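Local coordinates for protein CCR4-not transcription complex subunit 1 (Chaetomium thermophilum var. thermophilum DSM 1495, PDB 6H3Z) that is a MIF4G-like domain of NOT1, the protein that probably acts as a core component of the CCR4-NOT mRNA deadenylase and represses transcription, at residues E30-Y35 / Q69-A74; E37-A42 / D62-L67; A41-A46 / G99-E104; Q88-L93 / H108-I113. One frame throughout, in Å; residues are numbered along the deposited sequence.

Contact 1: E30-Y35 / Q69-A74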
# COMPACT_ATOMS: atom_id res chain seq x y z
N GLU A 30 -20.62 -6.22 -9.87
CA GLU A 30 -21.05 -4.83 -9.99
C GLU A 30 -21.31 -4.19 -8.60
O GLU A 30 -21.00 -3.01 -8.42
CB GLU A 30 -22.28 -4.74 -10.89
CG GLU A 30 -21.97 -4.86 -12.38
CD GLU A 30 -23.14 -5.15 -13.32
OE1 GLU A 30 -24.30 -5.26 -12.85
OE2 GLU A 30 -22.88 -5.27 -14.54
N ARG A 31 -21.84 -4.97 -7.63
CA ARG A 31 -22.05 -4.47 -6.26
C ARG A 31 -20.70 -4.31 -5.53
O ARG A 31 -20.53 -3.32 -4.81
CB ARG A 31 -23.06 -5.32 -5.48
CG ARG A 31 -23.78 -4.54 -4.38
CD ARG A 31 -25.09 -5.19 -4.02
NE ARG A 31 -25.01 -5.94 -2.76
CZ ARG A 31 -25.79 -6.97 -2.44
NH1 ARG A 31 -25.66 -7.57 -1.27
NH2 ARG A 31 -26.72 -7.40 -3.29
N ILE A 32 -19.72 -5.25 -5.76
CA ILE A 32 -18.36 -5.16 -5.20
C ILE A 32 -17.80 -3.81 -5.67
O ILE A 32 -17.37 -3.01 -4.84
CB ILE A 32 -17.44 -6.35 -5.62
CG1 ILE A 32 -17.77 -7.63 -4.81
CG2 ILE A 32 -15.95 -5.99 -5.45
CD1 ILE A 32 -17.21 -8.99 -5.40
N ASN A 33 -17.88 -3.54 -6.98
CA ASN A 33 -17.40 -2.28 -7.54
C ASN A 33 -18.14 -1.08 -7.00
O ASN A 33 -17.47 -0.11 -6.65
CB ASN A 33 -17.40 -2.29 -9.04
CG ASN A 33 -16.55 -3.37 -9.63
OD1 ASN A 33 -17.10 -4.26 -10.26
ND2 ASN A 33 -15.22 -3.32 -9.43
N LYS A 34 -19.49 -1.14 -6.87
CA LYS A 34 -20.24 -0.01 -6.30
C LYS A 34 -19.83 0.26 -4.85
O LYS A 34 -19.75 1.43 -4.48
CB LYS A 34 -21.76 -0.12 -6.46
CG LYS A 34 -22.35 1.21 -6.92
CD LYS A 34 -23.75 1.45 -6.42
CE LYS A 34 -24.10 2.92 -6.38
NZ LYS A 34 -25.43 3.16 -5.74
N TYR A 35 -19.49 -0.79 -4.07
CA TYR A 35 -19.01 -0.60 -2.71
C TYR A 35 -17.66 0.12 -2.72
O TYR A 35 -17.46 1.02 -1.90
CB TYR A 35 -18.93 -1.93 -1.96
CG TYR A 35 -20.28 -2.45 -1.52
CD1 TYR A 35 -21.23 -1.59 -0.98
CD2 TYR A 35 -20.57 -3.81 -1.57
CE1 TYR A 35 -22.47 -2.07 -0.55
CE2 TYR A 35 -21.81 -4.30 -1.15
CZ TYR A 35 -22.75 -3.43 -0.63
OH TYR A 35 -23.97 -3.91 -0.19
N GLN A 69 -19.84 -8.39 4.55
CA GLN A 69 -21.00 -9.27 4.64
C GLN A 69 -21.33 -9.93 3.29
O GLN A 69 -21.73 -11.10 3.27
CB GLN A 69 -22.20 -8.54 5.25
CG GLN A 69 -22.16 -8.60 6.78
CD GLN A 69 -22.82 -7.42 7.42
OE1 GLN A 69 -23.99 -7.12 7.17
NE2 GLN A 69 -22.08 -6.74 8.28
N LEU A 70 -21.08 -9.21 2.17
CA LEU A 70 -21.25 -9.70 0.80
C LEU A 70 -20.25 -10.81 0.51
O LEU A 70 -20.64 -11.83 -0.05
CB LEU A 70 -21.12 -8.54 -0.23
CG LEU A 70 -21.26 -8.88 -1.73
CD1 LEU A 70 -22.67 -9.30 -2.07
CD2 LEU A 70 -20.87 -7.71 -2.60
N ILE A 71 -18.97 -10.60 0.90
CA ILE A 71 -17.88 -11.57 0.71
C ILE A 71 -18.10 -12.82 1.57
O ILE A 71 -17.84 -13.93 1.11
CB ILE A 71 -16.50 -10.89 0.92
CG1 ILE A 71 -16.21 -9.80 -0.16
CG2 ILE A 71 -15.34 -11.91 1.03
CD1 ILE A 71 -16.14 -10.24 -1.64
N ILE A 72 -18.63 -12.65 2.78
CA ILE A 72 -18.89 -13.79 3.65
C ILE A 72 -20.00 -14.68 3.05
O ILE A 72 -19.84 -15.91 3.06
CB ILE A 72 -19.16 -13.36 5.11
CG1 ILE A 72 -17.90 -12.71 5.72
CG2 ILE A 72 -19.62 -14.55 5.97
CD1 ILE A 72 -18.15 -11.93 6.97
N LYS A 73 -21.08 -14.07 2.50
CA LYS A 73 -22.18 -14.81 1.86
C LYS A 73 -21.66 -15.50 0.60
O LYS A 73 -21.85 -16.70 0.42
CB LYS A 73 -23.40 -13.90 1.55
CG LYS A 73 -24.46 -14.53 0.64
CD LYS A 73 -25.88 -14.42 1.20
CE LYS A 73 -26.84 -15.35 0.50
NZ LYS A 73 -28.17 -15.40 1.18
N ALA A 74 -20.96 -14.73 -0.25
CA ALA A 74 -20.39 -15.21 -1.51
C ALA A 74 -19.34 -16.31 -1.35
O ALA A 74 -19.18 -17.11 -2.27
CB ALA A 74 -19.80 -14.04 -2.28
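Leu-70 reaches across to Arg-31, Ile-32 and Tyr-35 and carries most of this contact. Its CB points at helix segment 30-35, and CG lies anti to the backbone N (chi1 179°), which carries the branch point towards that helix; the touching is left to the two methyls. CD1 goes to the arginine: it lies over one face of the Arg-31 guanidinium, 3.5 Å from NH1. CD2 goes the other way, into the angle between Ile-32 and Tyr-35. There CD2 of Leu-70 sits 3.8 Å from CG1 of Ile-32 and meets the Tyr-35 ring at its edge, close to the ring plane, with CE2 of Tyr-35 also 3.8 Å away. One leucine fork therefore takes a charged group on one prong and two apolar groups on the other. The arginine chain bends at chi3 (103°), and NE of Arg-31 makes a weak hydrogen bond of 3.4 Å to OH of Tyr-35, one turn on. Deeper in, Ile-32 CD1 meets Ile-71 CD1 at 4.1 Å, the two chains crossing at about a right angle. The segments run nearly antiparallel, at 158°, with axes 11.4 Å apart. Helix 80-93 packs beneath, with Tyr-84 against Ile-32 and Ala-85 against Ile-71, while helix 100-116 reaches Ile-71 through Ile-113 and Ile-116.

Contact 2: E37-A42 / D62-L67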
# COMPACT_ATOMS: atom_id res chain seq x y z
N GLU A 37 -16.54 2.09 -5.19
CA GLU A 37 -16.84 3.43 -5.69
C GLU A 37 -17.33 4.28 -4.50
O GLU A 37 -16.84 5.39 -4.29
CB GLU A 37 -17.92 3.38 -6.77
CG GLU A 37 -17.49 2.76 -8.09
CD GLU A 37 -18.54 2.84 -9.20
OE1 GLU A 37 -19.69 2.41 -8.97
OE2 GLU A 37 -18.18 3.29 -10.31
N GLN A 38 -18.26 3.72 -3.69
CA GLN A 38 -18.86 4.35 -2.51
C GLN A 38 -17.84 4.64 -1.44
O GLN A 38 -17.95 5.67 -0.77
CB GLN A 38 -19.93 3.43 -1.91
CG GLN A 38 -21.31 3.59 -2.53
CD GLN A 38 -22.20 2.42 -2.20
OE1 GLN A 38 -22.42 2.07 -1.03
NE2 GLN A 38 -22.74 1.79 -3.22
N LEU A 39 -16.88 3.72 -1.23
CA LEU A 39 -15.82 3.85 -0.23
C LEU A 39 -14.90 4.99 -0.62
O LEU A 39 -14.58 5.83 0.22
CB LEU A 39 -15.03 2.53 -0.10
CG LEU A 39 -13.90 2.47 0.93
CD1 LEU A 39 -14.37 2.93 2.30
CD2 LEU A 39 -13.35 1.06 1.04
N THR A 40 -14.52 5.04 -1.90
CA THR A 40 -13.66 6.07 -2.49
C THR A 40 -14.25 7.44 -2.20
O THR A 40 -13.54 8.33 -1.74
CB THR A 40 -13.49 5.75 -3.97
OG1 THR A 40 -12.78 4.51 -4.05
CG2 THR A 40 -12.73 6.81 -4.72
N ALA A 41 -15.57 7.57 -2.39
CA ALA A 41 -16.33 8.79 -2.16
C ALA A 41 -16.39 9.15 -0.67
O ALA A 41 -15.98 10.26 -0.28
CB ALA A 41 -17.73 8.61 -2.72
N ALA A 42 -16.87 8.19 0.16
CA ALA A 42 -17.07 8.33 1.60
C ALA A 42 -15.80 8.64 2.39
O ALA A 42 -15.86 9.44 3.32
CB ALA A 42 -17.72 7.07 2.16
N ASP A 62 -20.03 1.64 7.37
CA ASP A 62 -21.24 1.00 6.87
C ASP A 62 -21.04 0.40 5.48
O ASP A 62 -21.65 -0.62 5.18
CB ASP A 62 -22.47 1.93 6.96
CG ASP A 62 -22.87 2.36 8.39
OD1 ASP A 62 -22.58 1.59 9.36
OD2 ASP A 62 -23.47 3.45 8.53
N ILE A 63 -20.14 0.99 4.65
CA ILE A 63 -19.82 0.47 3.31
C ILE A 63 -18.91 -0.75 3.49
O ILE A 63 -19.13 -1.79 2.86
CB ILE A 63 -19.17 1.56 2.40
CG1 ILE A 63 -20.12 2.74 2.17
CG2 ILE A 63 -18.72 0.96 1.05
CD1 ILE A 63 -19.43 3.99 1.85
N ILE A 64 -17.91 -0.61 4.37
CA ILE A 64 -16.97 -1.67 4.73
C ILE A 64 -17.77 -2.88 5.26
O ILE A 64 -17.55 -3.99 4.78
CB ILE A 64 -15.88 -1.13 5.70
CG1 ILE A 64 -14.88 -0.25 4.93
CG2 ILE A 64 -15.15 -2.26 6.40
CD1 ILE A 64 -13.95 0.56 5.76
N ASP A 65 -18.75 -2.65 6.18
CA ASP A 65 -19.62 -3.69 6.75
C ASP A 65 -20.35 -4.48 5.66
O ASP A 65 -20.34 -5.70 5.69
CB ASP A 65 -20.66 -3.07 7.71
CG ASP A 65 -20.15 -2.58 9.05
OD1 ASP A 65 -18.93 -2.76 9.32
OD2 ASP A 65 -20.95 -1.97 9.81
N ALA A 66 -20.97 -3.77 4.71
CA ALA A 66 -21.76 -4.37 3.64
C ALA A 66 -20.94 -5.20 2.68
O ALA A 66 -21.38 -6.27 2.28
CB ALA A 66 -22.53 -3.30 2.90
N LEU A 67 -19.74 -4.70 2.31
CA LEU A 67 -18.81 -5.38 1.41
C LEU A 67 -18.31 -6.68 2.05
O LEU A 67 -18.27 -7.70 1.37
CB LEU A 67 -17.65 -4.46 1.05
CG LEU A 67 -16.59 -4.99 0.08
CD1 LEU A 67 -17.19 -5.41 -1.27
CD2 LEU A 67 -15.52 -3.96 -0.14
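In the antiparallel pair formed by helices 22-45 and 59-75, part of the all-helical MIF4G domain, Ile-63 packs against Gln-38, Leu-39 and Ala-42. The pairing is consistent with the ARM/HEAT-like helical hairpins of MIF4G domains: the two segments run at 162° to each other with their axes 9.8 Å apart. Most of the touching falls to Ile-63. Its CG1 stands anti to the carbonyl carbon (chi1 -61°), and chi2 of 155° extends CD1 onto the opposite backbone. CD1 of Ile-63 comes down on the turn between Gln-38 and Ala-42, 3.4 Å from the carbonyl O of Gln-38 and 3.5 Å from CB of Ala-42. The same carbonyl accepts the helical bond from Ala-42 N, so the methyl lies against a backbone hydrogen bond that is already made. On the flank, CB of Gln-38 lies 3.8 Å from CD1 of Ile-63, and the amide OE1 passes near CG1. Gln-38 thus meets Ile-63 with its CB at the more open margin of the interface, where Ile-63 is itself only partly buried. The other branch of Ile-63, CG2, meets CB of Leu-39 at 4.2 Å. On the buried side Ile-64 also faces Val-109 and His-108 of helix 100-116, and there the leucine and Ile-64 cross obliquely, CD1 of Leu-39 lying 4.2 Å from CG1 of Ile-64.

Contact 3: A41-A46 / G99-E104. With NA (sodium ion), chain C.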
# COMPACT_ATOMS: atom_id res chain seq x y z
N ALA A 41 -15.57 7.57 -2.39
CA ALA A 41 -16.33 8.79 -2.16
C ALA A 41 -16.39 9.15 -0.67
O ALA A 41 -15.98 10.26 -0.28
CB ALA A 41 -17.73 8.61 -2.72
N ALA A 42 -16.87 8.19 0.16
CA ALA A 42 -17.07 8.33 1.60
C ALA A 42 -15.80 8.64 2.39
O ALA A 42 -15.86 9.44 3.32
CB ALA A 42 -17.72 7.07 2.16
N ALA A 43 -14.68 7.99 2.04
CA ALA A 43 -13.39 8.19 2.71
C ALA A 43 -12.82 9.54 2.34
O ALA A 43 -12.17 10.18 3.17
CB ALA A 43 -12.42 7.09 2.31
N THR A 44 -13.07 9.99 1.09
CA THR A 44 -12.57 11.26 0.59
C THR A 44 -13.26 12.41 1.28
O THR A 44 -12.58 13.26 1.85
CB THR A 44 -12.61 11.29 -0.94
OG1 THR A 44 -11.67 10.33 -1.42
CG2 THR A 44 -12.23 12.64 -1.50
N SER A 45 -14.62 12.40 1.26
CA SER A 45 -15.45 13.43 1.89
C SER A 45 -15.25 13.54 3.41
O SER A 45 -15.00 14.64 3.90
CB SER A 45 -16.92 13.27 1.53
OG SER A 45 -17.32 11.92 1.37
N ALA A 46 -15.31 12.39 4.12
CA ALA A 46 -15.15 12.30 5.58
C ALA A 46 -13.97 13.11 6.11
O ALA A 46 -12.89 13.11 5.51
CB ALA A 46 -15.02 10.84 6.01
N GLY A 99 -5.10 9.83 0.07
CA GLY A 99 -5.97 9.95 1.23
C GLY A 99 -5.68 8.83 2.21
O GLY A 99 -5.86 7.67 1.86
N THR A 100 -5.14 9.18 3.40
CA THR A 100 -4.78 8.23 4.46
C THR A 100 -5.97 7.43 4.94
O THR A 100 -5.83 6.24 5.16
CB THR A 100 -4.04 8.90 5.62
OG1 THR A 100 -4.68 10.12 5.98
CG2 THR A 100 -2.62 9.19 5.30
N LEU A 101 -7.16 8.07 5.02
CA LEU A 101 -8.39 7.39 5.42
C LEU A 101 -8.74 6.32 4.39
O LEU A 101 -8.95 5.17 4.78
CB LEU A 101 -9.55 8.39 5.64
CG LEU A 101 -10.88 7.81 6.14
CD1 LEU A 101 -10.77 7.27 7.54
CD2 LEU A 101 -11.96 8.82 6.08
N LEU A 102 -8.71 6.66 3.08
CA LEU A 102 -8.95 5.70 2.00
C LEU A 102 -7.89 4.58 1.95
O LEU A 102 -8.27 3.41 1.82
CB LEU A 102 -9.04 6.42 0.66
CG LEU A 102 -9.36 5.57 -0.56
CD1 LEU A 102 -10.60 4.70 -0.33
CD2 LEU A 102 -9.54 6.45 -1.78
N LEU A 103 -6.58 4.91 2.02
CA LEU A 103 -5.51 3.91 2.00
C LEU A 103 -5.68 2.92 3.17
O LEU A 103 -5.66 1.70 2.95
CB LEU A 103 -4.13 4.57 2.06
CG LEU A 103 -3.73 5.39 0.85
CD1 LEU A 103 -2.75 6.47 1.25
CD2 LEU A 103 -3.17 4.52 -0.24
N GLU A 104 -5.91 3.44 4.39
CA GLU A 104 -6.12 2.62 5.57
C GLU A 104 -7.36 1.73 5.46
O GLU A 104 -7.29 0.56 5.83
CB GLU A 104 -6.17 3.50 6.82
CG GLU A 104 -4.81 4.08 7.14
CD GLU A 104 -4.75 5.08 8.28
OE1 GLU A 104 -5.65 5.06 9.15
OE2 GLU A 104 -3.75 5.82 8.34
NA NA C . -10.67 12.17 4.75
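Ala-43 meets Leu-101 beside a sodium ion, and the same carbonyl that touches the leucine also binds the metal. The O atom of Ala-43 lies 3.0 Å from the sodium ion and that of Ala-46 lies 2.5 Å from it, so both protein ligands come from the backbone, three residues apart, where helix 22-45 ends. Leu-101 backs onto the site: CG lies anti to its backbone N (chi1 -177°), and the branch runs past the ion, bringing CD2 within 3.2 Å of Ala-43 O and 3.7 Å of Ala-46 CB. Next to it, CB of Ala-43 lies against Leu-102, 3.8 Å from its CA and as far from its CB. Where the small Ala-43 faces Leu-102 the segment axes come to 8.4 Å, at 144°. Leu-101 also touches Leu-54 in the loop that follows helix 22-45, and His-58 lies against Ala-46. Ala-46 is the first residue to leave helical geometry, and its turned carbonyl joins that of Ala-43 in facing the cation. Carbonyls gathered at the negative pole of a helix dipole would be expected to attract a positive ion, and this site is a cation bound at a helix C-terminus.

Contact 4: Q88-L93 / H108-I113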
# COMPACT_ATOMS: atom_id res chain seq x y z
N GLN A 88 -9.52 -5.96 -7.36
CA GLN A 88 -10.01 -4.58 -7.45
C GLN A 88 -9.38 -3.67 -6.41
O GLN A 88 -8.90 -2.60 -6.78
CB GLN A 88 -11.55 -4.54 -7.39
CG GLN A 88 -12.27 -5.38 -8.43
CD GLN A 88 -11.81 -5.13 -9.85
OE1 GLN A 88 -10.98 -5.87 -10.41
NE2 GLN A 88 -12.37 -4.11 -10.46
N ILE A 89 -9.34 -4.10 -5.13
CA ILE A 89 -8.75 -3.34 -4.02
C ILE A 89 -7.27 -3.07 -4.30
O ILE A 89 -6.81 -1.93 -4.19
CB ILE A 89 -9.00 -4.01 -2.63
CG1 ILE A 89 -10.51 -4.01 -2.30
CG2 ILE A 89 -8.20 -3.32 -1.50
CD1 ILE A 89 -11.00 -5.17 -1.53
N SER A 90 -6.54 -4.13 -4.72
CA SER A 90 -5.12 -4.08 -5.08
C SER A 90 -4.93 -3.08 -6.22
O SER A 90 -4.14 -2.13 -6.06
CB SER A 90 -4.64 -5.47 -5.50
OG SER A 90 -4.80 -6.38 -4.43
N GLN A 91 -5.72 -3.21 -7.30
CA GLN A 91 -5.68 -2.31 -8.43
C GLN A 91 -5.91 -0.85 -8.03
O GLN A 91 -5.26 0.04 -8.59
CB GLN A 91 -6.64 -2.78 -9.54
CG GLN A 91 -6.12 -3.95 -10.41
CD GLN A 91 -4.62 -3.95 -10.77
OE1 GLN A 91 -4.05 -2.94 -11.25
NE2 GLN A 91 -3.96 -5.10 -10.59
N LEU A 92 -6.76 -0.61 -7.02
CA LEU A 92 -7.05 0.74 -6.51
C LEU A 92 -5.84 1.29 -5.76
O LEU A 92 -5.49 2.45 -5.96
CB LEU A 92 -8.32 0.75 -5.63
CG LEU A 92 -8.89 2.12 -5.28
CD1 LEU A 92 -8.97 3.01 -6.48
CD2 LEU A 92 -10.25 2.00 -4.65
N LEU A 93 -5.20 0.45 -4.93
CA LEU A 93 -4.02 0.83 -4.14
C LEU A 93 -2.88 1.23 -5.04
O LEU A 93 -2.21 2.22 -4.76
CB LEU A 93 -3.61 -0.30 -3.17
CG LEU A 93 -4.54 -0.51 -1.95
CD1 LEU A 93 -4.29 -1.84 -1.29
CD2 LEU A 93 -4.41 0.60 -0.94
N HIS A 108 -7.40 -2.28 5.09
CA HIS A 108 -8.21 -2.97 6.08
C HIS A 108 -9.12 -4.00 5.45
O HIS A 108 -9.21 -5.12 5.95
CB HIS A 108 -9.03 -1.99 6.92
CG HIS A 108 -10.15 -2.65 7.67
ND1 HIS A 108 -9.93 -3.38 8.82
CD2 HIS A 108 -11.45 -2.74 7.33
CE1 HIS A 108 -11.12 -3.84 9.17
NE2 HIS A 108 -12.07 -3.46 8.32
N VAL A 109 -9.82 -3.60 4.39
CA VAL A 109 -10.75 -4.47 3.68
C VAL A 109 -9.99 -5.62 3.05
O VAL A 109 -10.42 -6.77 3.18
CB VAL A 109 -11.64 -3.68 2.68
CG1 VAL A 109 -12.49 -4.62 1.85
CG2 VAL A 109 -12.53 -2.67 3.39
N LEU A 110 -8.83 -5.33 2.44
CA LEU A 110 -7.95 -6.31 1.77
C LEU A 110 -7.51 -7.38 2.75
O LEU A 110 -7.72 -8.55 2.49
CB LEU A 110 -6.74 -5.61 1.13
CG LEU A 110 -5.81 -6.49 0.30
CD1 LEU A 110 -6.16 -6.42 -1.17
CD2 LEU A 110 -4.40 -6.04 0.45
N GLU A 111 -6.97 -6.97 3.90
CA GLU A 111 -6.49 -7.89 4.92
C GLU A 111 -7.60 -8.81 5.51
O GLU A 111 -7.30 -9.96 5.86
CB GLU A 111 -5.75 -7.14 6.04
CG GLU A 111 -4.38 -6.63 5.63
CD GLU A 111 -3.42 -7.66 5.07
OE1 GLU A 111 -2.87 -8.48 5.85
OE2 GLU A 111 -3.23 -7.65 3.83
N THR A 112 -8.85 -8.33 5.57
CA THR A 112 -10.02 -9.05 6.04
C THR A 112 -10.42 -10.14 5.03
O THR A 112 -10.62 -11.29 5.42
CB THR A 112 -11.16 -8.06 6.30
OG1 THR A 112 -10.71 -7.05 7.20
CG2 THR A 112 -12.43 -8.72 6.85
N ILE A 113 -10.53 -9.76 3.75
CA ILE A 113 -10.91 -10.65 2.65
C ILE A 113 -9.82 -11.73 2.46
O ILE A 113 -10.16 -12.88 2.19
CB ILE A 113 -11.30 -9.87 1.36
CG1 ILE A 113 -12.54 -8.98 1.65
CG2 ILE A 113 -11.60 -10.80 0.19
CD1 ILE A 113 -12.89 -7.97 0.60
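Ile-89 fills the tight half of this contact, wedged between Leu-110, Val-109 and Ile-113 of the facing helix. Its two branches divide the work. The Ile-89 and Leu-110 side chains pass each other in opposite directions, with CG2 of Ile-89 3.7 Å from CD1 and 3.8 Å from CB of Leu-110. On the other branch, CG1 is anti to the carbonyl carbon (chi1 -65°), and CD1 at its end meets Val-109 CG1 at 3.7 Å, the two chains crossing at about a right angle, and then Ile-113 CD1 at 4.0 Å. CD1 of Leu-110 also rests against the hydroxyl of Ser-90, 3.5 Å from OG; this buried oxygen has its polar partner in its own helix, the carbonyl O of Leu-86. Helices 80-93 and 100-116 follow each other in the MIF4G domain and pack antiparallel, at 150° between the segments, with Leu-36 of helix 22-45 lying against Ile-89 and Leu-67 of helix 59-75 against Val-109. Between the two segments the fit is looser at Leu-93, whose CD1 stays 4.5 Å from CD2 of Leu-110; Leu-93 packs instead on Leu-106 and Val-107. The far side of segment 108-113 is partly open to solvent and more polar. Glu-111 pairs there with Arg-114 in a salt bridge. Thr-112 turns its hydroxyl back to the carbonyl O of His-108, at 2.7 Å from OG1, and that oxygen also takes Thr-112 N from the opposite face of its plane.

How the contacts relate
From the N terminus, helix 22-45 supplies the first half of contacts 1, 2 and 3 in turn. Contact 2 closes the shorter loop, back from helix 59-75, and lies wholly within the longer loop of contact 1, which joins the same two helices about 10 Å away between centres. Contact 3 starts from residues it shares with contact 2, Ala-41 and Ala-42, but runs on to helix 100-116, so it crosses contact 1. Contact 4 opens only after contacts 1 and 2 have closed, and it crosses contact 3. Ile-71 of contact 1 and Ile-64 of contact 2 both touch residues of contact 4, uniting four successive helices around one core.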